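Local coordinates for polycomb protein Pcl (Drosophila melanogaster, PDB 5OQD) that acts as a Polycomb group chromatin protein of the Esc/E(z) complex, which methylates histone H3, and is required early in embryogenesis to establish repression of homeotic genes, at residues L143-R146 / L147-T150; K152-S155 / D156-C160. One frame throughout, in Å; residues are numbered along the deposited sequence.

Interaction 1: L143-R146 / L147-T150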
loop_
_atom_site.group_PDB
_atom_site.type_symbol
_atom_site.label_atom_id
_atom_site.label_comp_id
_atom_site.label_asym_id
_atom_site.label_seq_id
_atom_site.Cartn_x
_atom_site.Cartn_y
_atom_site.Cartn_z
ATOM N N LEU B 143 -7.436 16.556 -10.507
ATOM C CA LEU B 143 -7.118 15.205 -10.064
ATOM C C LEU B 143 -6.830 14.294 -11.250
ATOM O O LEU B 143 -5.928 13.460 -11.196
ATOM C CB LEU B 143 -8.265 14.632 -9.228
ATOM C CG LEU B 143 -8.125 13.178 -8.772
ATOM C CD1 LEU B 143 -6.808 12.952 -8.041
ATOM C CD2 LEU B 143 -9.301 12.787 -7.895
ATOM N N MET B 144 -7.606 14.458 -12.318
ATOM C CA MET B 144 -7.433 13.662 -13.529
ATOM C C MET B 144 -6.057 13.870 -14.151
ATOM O O MET B 144 -5.363 12.907 -14.480
ATOM C CB MET B 144 -8.521 13.999 -14.551
ATOM C CG MET B 144 -9.754 13.122 -14.461
ATOM S SD MET B 144 -9.381 11.403 -14.843
ATOM C CE MET B 144 -8.582 11.584 -16.436
ATOM N N GLU B 145 -5.670 15.133 -14.310
ATOM C CA GLU B 145 -4.384 15.473 -14.905
ATOM C C GLU B 145 -3.228 15.004 -14.029
ATOM O O GLU B 145 -2.197 14.564 -14.531
ATOM C CB GLU B 145 -4.282 16.981 -15.140
ATOM C CG GLU B 145 -5.354 17.541 -16.063
ATOM C CD GLU B 145 -5.295 16.951 -17.460
ATOM O OE1 GLU B 145 -4.198 16.544 -17.898
ATOM O OE2 GLU B 145 -6.352 16.890 -18.122
ATOM N N ARG B 146 -3.410 15.107 -12.716
ATOM C CA ARG B 146 -2.404 14.650 -11.767
ATOM C C ARG B 146 -2.220 13.136 -11.863
ATOM O O ARG B 146 -1.098 12.636 -11.776
ATOM C CB ARG B 146 -2.785 15.056 -10.340
ATOM C CG ARG B 146 -1.867 14.497 -9.263
ATOM C CD ARG B 146 -0.412 14.869 -9.513
ATOM N NE ARG B 146 -0.152 16.286 -9.277
ATOM C CZ ARG B 146 0.993 16.891 -9.571
ATOM N NH1 ARG B 146 1.984 16.205 -10.124
ATOM N NH2 ARG B 146 1.147 18.184 -9.319
ATOM N N LEU B 147 -3.321 12.416 -12.055
ATOM C CA LEU B 147 -3.268 10.963 -12.180
ATOM C C LEU B 147 -2.666 10.537 -13.515
ATOM O O LEU B 147 -1.925 9.556 -13.584
ATOM C CB LEU B 147 -4.662 10.355 -12.023
ATOM C CG LEU B 147 -5.261 10.373 -10.616
ATOM C CD1 LEU B 147 -6.616 9.679 -10.597
ATOM C CD2 LEU B 147 -4.310 9.731 -9.618
ATOM N N LYS B 148 -2.997 11.273 -14.572
ATOM C CA LYS B 148 -2.444 11.006 -15.897
ATOM C C LYS B 148 -0.928 11.143 -15.893
ATOM O O LYS B 148 -0.217 10.310 -16.456
ATOM C CB LYS B 148 -3.045 11.952 -16.942
ATOM C CG LYS B 148 -4.425 11.555 -17.441
ATOM C CD LYS B 148 -4.918 12.538 -18.491
ATOM C CE LYS B 148 -6.223 12.080 -19.118
ATOM N NZ LYS B 148 -6.774 13.101 -20.053
ATOM N N GLN B 149 -0.440 12.199 -15.252
ATOM C CA GLN B 149 0.990 12.476 -15.210
ATOM C C GLN B 149 1.733 11.468 -14.341
ATOM O O GLN B 149 2.843 11.050 -14.678
ATOM C CB GLN B 149 1.245 13.893 -14.701
ATOM C CG GLN B 149 2.697 14.317 -14.779
ATOM C CD GLN B 149 3.271 14.149 -16.173
ATOM O OE1 GLN B 149 2.601 14.413 -17.171
ATOM N NE2 GLN B 149 4.516 13.697 -16.248
ATOM N N THR B 150 1.119 11.082 -13.226
ATOM C CA THR B 150 1.709 10.104 -12.315
ATOM C C THR B 150 1.957 8.778 -13.024
ATOM O O THR B 150 3.015 8.165 -12.870
ATOM C CB THR B 150 0.808 9.862 -11.083
ATOM O OG1 THR B 150 0.554 11.110 -10.426
ATOM C CG2 THR B 150 1.473 8.906 -10.110
#

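Interaction 2: K152-S155 / D156-C160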
loop_
_atom_site.group_PDB
_atom_site.type_symbol
_atom_site.label_atom_id
_atom_site.label_comp_id
_atom_site.label_asym_id
_atom_site.label_seq_id
_atom_site.Cartn_x
_atom_site.Cartn_y
_atom_site.Cartn_z
ATOM N N LYS B 152 2.459 8.418 -16.093
ATOM C CA LYS B 152 3.556 8.647 -17.026
ATOM C C LYS B 152 4.904 8.601 -16.317
ATOM O O LYS B 152 5.831 7.931 -16.770
ATOM C CB LYS B 152 3.394 9.991 -17.735
ATOM C CG LYS B 152 2.910 9.886 -19.169
ATOM C CD LYS B 152 3.204 11.167 -19.931
ATOM C CE LYS B 152 2.621 11.122 -21.336
ATOM N NZ LYS B 152 1.134 11.029 -21.313
ATOM N N ASP B 153 5.006 9.322 -15.204
ATOM C CA ASP B 153 6.238 9.368 -14.421
ATOM C C ASP B 153 6.626 7.982 -13.918
ATOM O O ASP B 153 7.808 7.676 -13.755
ATOM C CB ASP B 153 6.090 10.329 -13.239
ATOM C CG ASP B 153 5.798 11.751 -13.676
ATOM O OD1 ASP B 153 6.094 12.094 -14.841
ATOM O OD2 ASP B 153 5.282 12.531 -12.849
ATOM N N TYR B 154 5.620 7.153 -13.666
ATOM C CA TYR B 154 5.842 5.783 -13.222
ATOM C C TYR B 154 5.631 4.741 -14.314
ATOM O O TYR B 154 5.140 3.645 -14.050
ATOM C CB TYR B 154 4.981 5.476 -11.995
ATOM C CG TYR B 154 5.486 6.114 -10.726
ATOM C CD1 TYR B 154 5.198 7.442 -10.428
ATOM C CD2 TYR B 154 6.263 5.392 -9.827
ATOM C CE1 TYR B 154 5.662 8.031 -9.267
ATOM C CE2 TYR B 154 6.726 5.970 -8.660
ATOM C CZ TYR B 154 6.428 7.292 -8.386
ATOM O OH TYR B 154 6.890 7.875 -7.227
ATOM N N SER B 155 6.014 5.092 -15.539
ATOM C CA SER B 155 5.894 4.184 -16.675
ATOM C C SER B 155 6.543 2.824 -16.440
ATOM O O SER B 155 6.201 1.840 -17.095
ATOM C CB SER B 155 6.469 4.828 -17.939
ATOM O OG SER B 155 5.797 6.037 -18.244
ATOM N N ASP B 156 7.482 2.779 -15.501
ATOM C CA ASP B 156 8.165 1.541 -15.152
ATOM C C ASP B 156 7.217 0.557 -14.470
ATOM O O ASP B 156 7.346 -0.655 -14.636
ATOM C CB ASP B 156 9.368 1.835 -14.252
ATOM C CG ASP B 156 9.003 2.679 -13.046
ATOM O OD1 ASP B 156 8.597 3.846 -13.239
ATOM O OD2 ASP B 156 9.133 2.182 -11.907
ATOM N N ARG B 157 6.269 1.065 -13.710
ATOM C CA ARG B 157 5.283 0.228 -13.062
ATOM C C ARG B 157 3.983 0.109 -13.810
ATOM O O ARG B 157 3.269 -0.826 -13.657
ATOM C CB ARG B 157 4.967 0.763 -11.685
ATOM C CG ARG B 157 6.177 1.145 -10.886
ATOM C CD ARG B 157 5.975 0.846 -9.424
ATOM N NE ARG B 157 6.665 1.785 -8.562
ATOM C CZ ARG B 157 6.258 2.084 -7.346
ATOM N NH1 ARG B 157 5.191 1.506 -6.850
ATOM N NH2 ARG B 157 6.930 2.940 -6.627
ATOM N N PHE B 158 3.672 1.089 -14.621
ATOM C CA PHE B 158 2.393 1.112 -15.325
ATOM C C PHE B 158 2.541 1.134 -16.846
ATOM O O PHE B 158 3.253 1.975 -17.397
ATOM C CB PHE B 158 1.571 2.325 -14.886
ATOM C CG PHE B 158 1.441 2.467 -13.397
ATOM C CD1 PHE B 158 0.837 1.475 -12.644
ATOM C CD2 PHE B 158 1.907 3.601 -12.752
ATOM C CE1 PHE B 158 0.712 1.606 -11.272
ATOM C CE2 PHE B 158 1.783 3.739 -11.380
ATOM C CZ PHE B 158 1.185 2.738 -10.638
ATOM N N VAL B 159 1.868 0.206 -17.520
ATOM C CA VAL B 159 1.784 0.235 -18.976
ATOM C C VAL B 159 0.593 1.072 -19.408
ATOM O O VAL B 159 -0.478 0.995 -18.810
ATOM C CB VAL B 159 1.631 -1.167 -19.590
ATOM C CG1 VAL B 159 1.425 -1.067 -21.097
ATOM C CG2 VAL B 159 2.824 -2.019 -19.271
ATOM N N CYS B 160 0.784 1.873 -20.447
ATOM C CA CYS B 160 -0.314 2.636 -21.021
ATOM C C CYS B 160 -0.830 1.928 -22.267
ATOM O O CYS B 160 -0.045 1.490 -23.107
ATOM C CB CYS B 160 0.130 4.059 -21.357
ATOM S SG CYS B 160 -1.172 5.092 -22.054
#

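Interaction 1: L143-R146 / L147-T150
Arg146 O takes two donors from Thr150, the backbone N at 3.1 Å and the hydroxyl OG1 at 2.6 Å, and they reach it from opposite faces of its carbonyl plane. The hydroxyl is placed for this by its first torsion (-56°), which sets OG1 anti to the carbonyl carbon and beside the backbone N. Three more carbonyls are each paired one turn on: Leu143 O with Leu147 N (2.9 Å), Met144 O with Lys148 N, and Glu145 O with Gln149 N. This i to i+4 ladder is the regular alpha-helical pattern, here in helix 140-153 of the winged-helix domain. Its buried side carries Leu143 and Leu147, which meet at CD1 and CG (4.0 Å) and rest on Trp92 of helix 92-104, while Trp119 and Ile122 of helix 114-125 also cover them. Met144, which also touches Leu114 and Trp119, bends at chi2 and chi3 to bring its methyl CE within 3.6 Å of CE of the extended Lys148. Glu145 runs alongside that lysine, but its OE2 lies 4.3 Å from Lys148 NZ, too far for a salt bridge, so any attraction is probably weak. Gln149 NE2 finds its acceptor in Asp153 OD1, one turn further along.

Interaction 2: K152-S155 / D156-C160
The Tyr154 ring and the Arg157 guanidinium run alongside each other with their planes 85° apart, so they do not stack flat. NH2 of Arg157 comes obliquely to within 3.7 Å of Tyr154 CE2, and Arg157 NE lies 3.8 Å from Tyr154 CD2. The first torsion of Tyr154 (chi1 -74°), with CG anti to the carbonyl carbon, sets the ring beside the Arg157 side chain. The neighbouring Phe158 ring has Arg157 CB over one face, 4.1 Å above the ring plane at its centre, while its CD2 meets Tyr154 CB at 3.7 Å. An alanine in place of Arg157 would keep the CB over Phe158 but is likely to leave Tyr154 CD2 and CE2 without their guanidinium neighbour. Tyr154 O accepts two backbone N-H groups: Phe158 N at 3.0 Å lies in the carbonyl plane, whereas Arg157 N at 2.8 Å sits above it. Ser155 N bonds to Lys152 O, and Ser155 O has Arg174 NH2 as a partner. Val93 of helix 92-104 touches both Tyr154 and Phe158, and Leu100 of the same helix also reaches Phe158. Tyr154 is the first residue to leave helical backbone angles, and strand 158-161 begins four residues later: a tight helix-to-strand connection leading into the antiparallel sheet of a winged-helix domain.

Overall arrangement
Interactions 1 and 2 come in series along the chain, their centres about 12 Å apart, and both draw on helix 140-153. Residues 143-150 occupy its middle turns; residues 152-160 take the chain off its end and into strand 158-161, an outer strand of the three-stranded antiparallel sheet with 170-173 and 112-113. Helix 92-104 is a shared neighbour, touching side chains of both. Together they trace one helix-to-sheet passage within the winged-helix domain, apart from the zinc-bearing PHD finger, with the same neighbouring helix lying against the middle of helix 140-153 and against the start of the strand that follows it.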